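PnpC (Pseudomonas putida, PDB 3N9T) catalyses the intradiol ring cleavage of hydroxyquinol by dioxygen at a non-haem iron(III) centre, as a hydroxyquinol 1,2-dioxygenase. Local coordinates at the interface of chains A and B. Coordinates in Å, arbitrary orientation; residue numbers count along the deposited sequence, not the author numbering. Chains: chain A/B, PnpC.

Contact 1: the interface of chains A and B. Residues chain A 86-87, 90-91, 252; chain B 8-9, 12.
B:Ile12 lies against the chain A helix 84-91 and, with B:Glu9 one turn earlier on its own helix, makes the tight half of this patch of the two-fold helical interface between two copies of the enzyme. Its two arms reach different parts of the helix. The long one ends in CD1, 3.6 Å from the backbone carbonyl O of A:Met86. A chi1 of -67° sets CG1 anti to the carbonyl carbon and leaves the short arm, CG2, anti to the backbone N, 3.8 Å from the backbone N of A:Leu87 and near CB of A:Met86. B:Glu9 touches the helix with both stem and carboxylate: CB meets CD1 of A:Leu87 at 4.0 Å, and OE2 comes within 3.6 Å of CA of A:Ile91, whose side chain B:Glu9 crosses at about a right angle. CB of A:Ala90 is 3.7 Å from both CG of B:Glu9 and CD1 of B:Ile12; this small residue probably lets the two come close to the helix surface. The other half is loose. A:Lys252 stretches out fully, yet its terminal amine nitrogen NZ comes to 4.2 Å from CG1 of B:Val8, a loose approach to a methyl group. In the fold, the N-terminal helix 7-18 of chain B lies on helix 84-91 of chain A, while A:Lys252 reaches in from a loop just before the short 3-10 helix 253-255.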
loop_
_atom_site.group_PDB
_atom_site.type_symbol
_atom_site.label_atom_id
_atom_site.label_comp_id
_atom_site.label_asym_id
_atom_site.label_seq_id
_atom_site.Cartn_x
_atom_site.Cartn_y
_atom_site.Cartn_z
ATOM N N MET A 86 -2.935 -2.797 -15.262
ATOM C CA MET A 86 -3.326 -2.419 -16.649
ATOM C C MET A 86 -2.999 -0.954 -16.974
ATOM O O MET A 86 -2.576 -0.622 -18.111
ATOM C CB MET A 86 -4.795 -2.762 -16.913
ATOM C CG MET A 86 -4.973 -4.367 -17.197
ATOM S SD MET A 86 -4.225 -4.911 -18.785
ATOM C CE MET A 86 -5.059 -3.697 -19.873
ATOM N N LEU A 87 -3.171 -0.076 -15.964
ATOM C CA LEU A 87 -2.785 1.340 -16.124
ATOM C C LEU A 87 -1.297 1.446 -16.421
ATOM O O LEU A 87 -0.890 2.144 -17.380
ATOM C CB LEU A 87 -3.167 2.192 -14.901
ATOM C CG LEU A 87 -2.708 3.656 -15.004
ATOM C CD1 LEU A 87 -3.418 4.312 -16.147
ATOM C CD2 LEU A 87 -3.062 4.412 -13.771
ATOM N N ALA A 90 -0.441 0.295 -19.920
ATOM C CA ALA A 90 -0.817 1.266 -20.996
ATOM C C ALA A 90 0.170 2.406 -21.068
ATOM O O ALA A 90 0.631 2.798 -22.166
ATOM C CB ALA A 90 -2.296 1.830 -20.742
ATOM N N ILE A 91 0.547 2.914 -19.891
ATOM C CA ILE A 91 1.462 4.077 -19.812
ATOM C C ILE A 91 2.787 3.792 -20.471
ATOM O O ILE A 91 3.368 4.667 -21.086
ATOM C CB ILE A 91 1.708 4.526 -18.368
ATOM C CG1 ILE A 91 0.408 5.072 -17.789
ATOM C CG2 ILE A 91 2.933 5.489 -18.231
ATOM C CD1 ILE A 91 0.576 5.408 -16.277
ATOM N N LYS A 252 -9.979 -4.779 -23.857
ATOM C CA LYS A 252 -10.146 -3.598 -24.694
ATOM C C LYS A 252 -10.995 -3.962 -25.931
ATOM O O LYS A 252 -10.940 -5.084 -26.393
ATOM C CB LYS A 252 -8.780 -3.077 -25.121
ATOM C CG LYS A 252 -7.890 -2.680 -23.913
ATOM C CD LYS A 252 -6.441 -2.303 -24.358
ATOM C CE LYS A 252 -5.617 -1.913 -23.115
ATOM N NZ LYS A 252 -4.222 -1.520 -23.489
ATOM N N VAL B 8 -7.429 5.808 -23.540
ATOM C CA VAL B 8 -7.292 4.429 -23.190
ATOM C C VAL B 8 -7.032 4.416 -21.683
ATOM O O VAL B 8 -7.705 3.680 -20.943
ATOM C CB VAL B 8 -6.147 3.749 -24.005
ATOM C CG1 VAL B 8 -5.837 2.306 -23.456
ATOM C CG2 VAL B 8 -6.501 3.705 -25.538
ATOM N N GLU B 9 -6.066 5.222 -21.230
ATOM C CA GLU B 9 -5.656 5.218 -19.800
ATOM C C GLU B 9 -6.782 5.703 -18.910
ATOM O O GLU B 9 -7.061 5.103 -17.859
ATOM C CB GLU B 9 -4.374 6.025 -19.622
ATOM C CG GLU B 9 -3.201 5.345 -20.342
ATOM C CD GLU B 9 -2.031 6.251 -20.633
ATOM O OE1 GLU B 9 -1.909 7.353 -19.991
ATOM O OE2 GLU B 9 -1.160 5.850 -21.457
ATOM N N ILE B 12 -9.370 2.920 -18.384
ATOM C CA ILE B 12 -8.981 1.877 -17.417
ATOM C C ILE B 12 -9.276 2.404 -15.976
ATOM O O ILE B 12 -9.817 1.708 -15.106
ATOM C CB ILE B 12 -7.448 1.564 -17.578
ATOM C CG1 ILE B 12 -7.155 0.902 -18.947
ATOM C CG2 ILE B 12 -6.913 0.685 -16.318
ATOM C CD1 ILE B 12 -5.563 0.906 -19.331
#

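Contact 2: the interface of chains A and B. Residues chain A 43-44, 47-48; chain B 87-88, 91.
Three chain B side chains, B:Leu87, B:Val88 and B:Ile91, converge on one methyl of chain A, CG1 of A:Val43. This is the aliphatic core of the contact, a patch of the two-fold helical dimer interface. CD1 of B:Ile91 touches that methyl at 3.7 Å, CG2 of B:Val88 meets it from a side chain set at about a right angle, and CD2 of B:Leu87 closes in at 3.7 Å. Turned away from its own backbone N (chi1 169°), CG1 of A:Val43 points toward all three chain B side chains. A second kind of contact sets aliphatic groups against backbone: CD1 of B:Ile91 is 3.8 Å from the carbonyl O of A:Val43, and its other arm, CG2, lies 3.9 Å from CA of A:Glu47. The hydroxyl OG of A:Ser44 lies 3.9 Å from CD2 of B:Leu87, a van der Waals approach. Replacing B:Leu87 by an alanine would remove both branches and is likely to open a gap beside A:Val43 and A:Ser44, leaving the valine methyl without its contact to CD2. In the fold, the C-terminal end of chain A helix 26-46, with the loop that follows it, packs against helix 84-91 of chain B.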
loop_
_atom_site.group_PDB
_atom_site.type_symbol
_atom_site.label_atom_id
_atom_site.label_comp_id
_atom_site.label_asym_id
_atom_site.label_seq_id
_atom_site.Cartn_x
_atom_site.Cartn_y
_atom_site.Cartn_z
ATOM N N VAL A 43 -6.487 10.422 2.371
ATOM C CA VAL A 43 -6.868 10.332 3.794
ATOM C C VAL A 43 -7.707 11.593 4.200
ATOM O O VAL A 43 -8.705 11.494 4.889
ATOM C CB VAL A 43 -5.620 10.201 4.655
ATOM C CG1 VAL A 43 -5.932 10.380 6.141
ATOM C CG2 VAL A 43 -4.979 8.818 4.455
ATOM N N SER A 44 -7.273 12.749 3.763
ATOM C CA SER A 44 -7.974 14.017 4.044
ATOM C C SER A 44 -9.351 14.083 3.391
ATOM O O SER A 44 -10.296 14.560 4.024
ATOM C CB SER A 44 -7.146 15.167 3.498
ATOM O OG SER A 44 -6.115 15.353 4.418
ATOM N N GLU A 47 -11.603 11.645 5.171
ATOM C CA GLU A 47 -11.522 11.825 6.645
ATOM C C GLU A 47 -11.478 10.483 7.300
ATOM O O GLU A 47 -12.340 10.112 8.096
ATOM C CB GLU A 47 -12.669 12.731 7.123
ATOM C CG GLU A 47 -12.477 14.098 6.463
ATOM C CD GLU A 47 -13.347 15.207 7.028
ATOM O OE1 GLU A 47 -14.415 14.923 7.540
ATOM O OE2 GLU A 47 -12.945 16.366 6.946
ATOM N N LEU A 48 -10.491 9.685 6.878
ATOM C CA LEU A 48 -10.321 8.330 7.368
ATOM C C LEU A 48 -10.339 8.262 8.911
ATOM O O LEU A 48 -9.651 9.069 9.584
ATOM C CB LEU A 48 -8.935 7.786 6.856
ATOM C CG LEU A 48 -8.794 6.267 6.742
ATOM C CD1 LEU A 48 -9.654 5.817 5.561
ATOM C CD2 LEU A 48 -7.329 5.912 6.448
ATOM N N LEU B 87 -1.354 12.386 10.472
ATOM C CA LEU B 87 -2.482 12.987 9.732
ATOM C C LEU B 87 -3.800 12.418 10.236
ATOM O O LEU B 87 -4.745 13.183 10.542
ATOM C CB LEU B 87 -2.346 12.805 8.211
ATOM C CG LEU B 87 -3.545 13.351 7.417
ATOM C CD1 LEU B 87 -3.620 14.834 7.605
ATOM C CD2 LEU B 87 -3.375 13.099 5.959
ATOM N N VAL B 88 -3.866 11.085 10.372
ATOM C CA VAL B 88 -5.091 10.420 10.833
ATOM C C VAL B 88 -5.456 10.894 12.273
ATOM O O VAL B 88 -6.638 11.190 12.604
ATOM C CB VAL B 88 -4.962 8.850 10.711
ATOM C CG1 VAL B 88 -6.021 8.079 11.517
ATOM C CG2 VAL B 88 -5.023 8.429 9.190
ATOM N N ILE B 91 -6.932 14.455 12.142
ATOM C CA ILE B 91 -8.283 14.478 11.535
ATOM C C ILE B 91 -9.345 14.047 12.513
ATOM O O ILE B 91 -10.442 14.575 12.502
ATOM C CB ILE B 91 -8.372 13.601 10.281
ATOM C CG1 ILE B 91 -7.494 14.203 9.190
ATOM C CG2 ILE B 91 -9.846 13.315 9.842
ATOM C CD1 ILE B 91 -7.441 13.267 7.946
#

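Contact 3: the interface of chains A and B. Residues chain A 42, 45-46, 48; chain B 30-31, 34-35.
The ring of A:Phe42 has B:Leu35 on one face, its CD1 methyl 4.0 Å above the plane and over the centre. At the ring's edge, in its plane, lie CG2 of B:Ile31 and CB of B:Ser34, and the phenyl edge faces chain B helix 26-46. Its CE1 corner comes to 3.5 Å from the carbonyl O of B:Ile31 and also meets CB of B:Leu35 at 3.6 Å. The ring is directed there by a first torsion of 157°, which swings CG away from the backbone N of A:Phe42. A:Phe42 also lines the pocket of the bound phospholipid, which may have come with the protein, and thereby ties the dimer interface to the lipid site. Alongside, A:Val46 presents CG1 to CB of B:Ser34 at 3.4 Å, a rather tight carbon contact. B:Ser34 is touched by A:Phe42, A:Glu45 and A:Val46, its OG lying 3.4 Å from CD1 of the ring. In this helical two-fold patch both chains use helix 26-46: chain A brings its C-terminal end, chain B a stretch nearer the start. A short hydrogen bond runs from OG of B:Ser34 to the carboxylate OE1 of A:Glu45 at 2.6 Å, reaching the anti side of that oxygen 15° out of the carboxylate plane.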
loop_
_atom_site.group_PDB
_atom_site.type_symbol
_atom_site.label_atom_id
_atom_site.label_comp_id
_atom_site.label_asym_id
_atom_site.label_seq_id
_atom_site.Cartn_x
_atom_site.Cartn_y
_atom_site.Cartn_z
ATOM N N PHE A 42 -5.897 11.621 -0.246
ATOM C CA PHE A 42 -6.891 10.584 -0.019
ATOM C C PHE A 42 -7.414 10.525 1.438
ATOM O O PHE A 42 -8.662 10.522 1.711
ATOM C CB PHE A 42 -6.303 9.239 -0.455
ATOM C CG PHE A 42 -6.952 8.070 0.210
ATOM C CD1 PHE A 42 -8.307 7.742 -0.076
ATOM C CD2 PHE A 42 -6.231 7.280 1.094
ATOM C CE1 PHE A 42 -8.894 6.662 0.545
ATOM C CE2 PHE A 42 -6.840 6.232 1.744
ATOM C CZ PHE A 42 -8.163 5.901 1.436
ATOM N N GLU A 45 -9.428 13.689 2.099
ATOM C CA GLU A 45 -10.686 13.684 1.341
ATOM C C GLU A 45 -11.777 12.900 2.050
ATOM O O GLU A 45 -12.916 13.370 2.216
ATOM C CB GLU A 45 -10.500 13.054 -0.066
ATOM C CG GLU A 45 -11.809 13.079 -0.860
ATOM C CD GLU A 45 -11.622 12.858 -2.344
ATOM O OE1 GLU A 45 -11.453 11.724 -2.786
ATOM O OE2 GLU A 45 -11.650 13.850 -3.079
ATOM N N VAL A 46 -11.458 11.676 2.427
ATOM C CA VAL A 46 -12.458 10.808 3.011
ATOM C C VAL A 46 -12.582 10.958 4.558
ATOM O O VAL A 46 -13.504 10.378 5.157
ATOM C CB VAL A 46 -12.247 9.250 2.645
ATOM C CG1 VAL A 46 -12.260 9.031 1.132
ATOM C CG2 VAL A 46 -10.960 8.680 3.312
ATOM N N LEU A 48 -10.491 9.685 6.878
ATOM C CA LEU A 48 -10.321 8.330 7.368
ATOM C C LEU A 48 -10.339 8.262 8.911
ATOM O O LEU A 48 -9.651 9.069 9.584
ATOM C CB LEU A 48 -8.935 7.786 6.856
ATOM C CG LEU A 48 -8.794 6.267 6.742
ATOM C CD1 LEU A 48 -9.654 5.817 5.561
ATOM C CD2 LEU A 48 -7.329 5.912 6.448
ATOM N N GLN B 30 -17.277 4.785 -0.883
ATOM C CA GLN B 30 -16.583 6.078 -0.783
ATOM C C GLN B 30 -15.058 5.920 -0.641
ATOM O O GLN B 30 -14.275 6.550 -1.363
ATOM C CB GLN B 30 -17.050 6.856 0.463
ATOM C CG GLN B 30 -16.367 8.297 0.506
ATOM C CD GLN B 30 -16.819 9.080 1.720
ATOM O OE1 GLN B 30 -17.458 8.536 2.602
ATOM N NE2 GLN B 30 -16.456 10.343 1.778
ATOM N N ILE B 31 -14.642 5.110 0.329
ATOM C CA ILE B 31 -13.201 4.995 0.584
ATOM C C ILE B 31 -12.485 4.377 -0.645
ATOM O O ILE B 31 -11.455 4.886 -1.091
ATOM C CB ILE B 31 -12.953 4.129 1.809
ATOM C CG1 ILE B 31 -13.330 4.922 3.099
ATOM C CG2 ILE B 31 -11.484 3.764 1.877
ATOM C CD1 ILE B 31 -13.359 4.019 4.369
ATOM N N SER B 34 -12.271 6.724 -3.774
ATOM C CA SER B 34 -11.251 7.703 -3.519
ATOM C C SER B 34 -9.839 7.130 -3.584
ATOM O O SER B 34 -8.924 7.710 -4.208
ATOM C CB SER B 34 -11.452 8.309 -2.116
ATOM O OG SER B 34 -10.581 9.376 -1.972
ATOM N N LEU B 35 -9.655 5.961 -2.972
ATOM C CA LEU B 35 -8.304 5.417 -2.925
ATOM C C LEU B 35 -7.845 5.055 -4.383
ATOM O O LEU B 35 -6.695 5.327 -4.804
ATOM C CB LEU B 35 -8.441 4.178 -2.057
ATOM C CG LEU B 35 -7.252 3.261 -1.937
ATOM C CD1 LEU B 35 -6.091 4.128 -1.671
ATOM C CD2 LEU B 35 -7.499 2.343 -0.722
#

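Contacts 2 and 3 are close neighbours, the centres of their C-alpha atoms about 9 Å apart. Both use the end of chain A helix 26-46 and share A:Leu48 in the following loop, so this segment meets two chain B helices, 84-91 and 26-46. Contact 1 lies about 30 Å from contact 2 and about 23 Å from contact 3. Contacts 1 and 2 both involve helix 84-91, but from opposite chains; by two-fold symmetry each copy receives the partner's helices 7-18 and 26-46. The helices interlock in the deposited dimer, likely the biological one, and contact 3 includes a phospholipid-pocket residue.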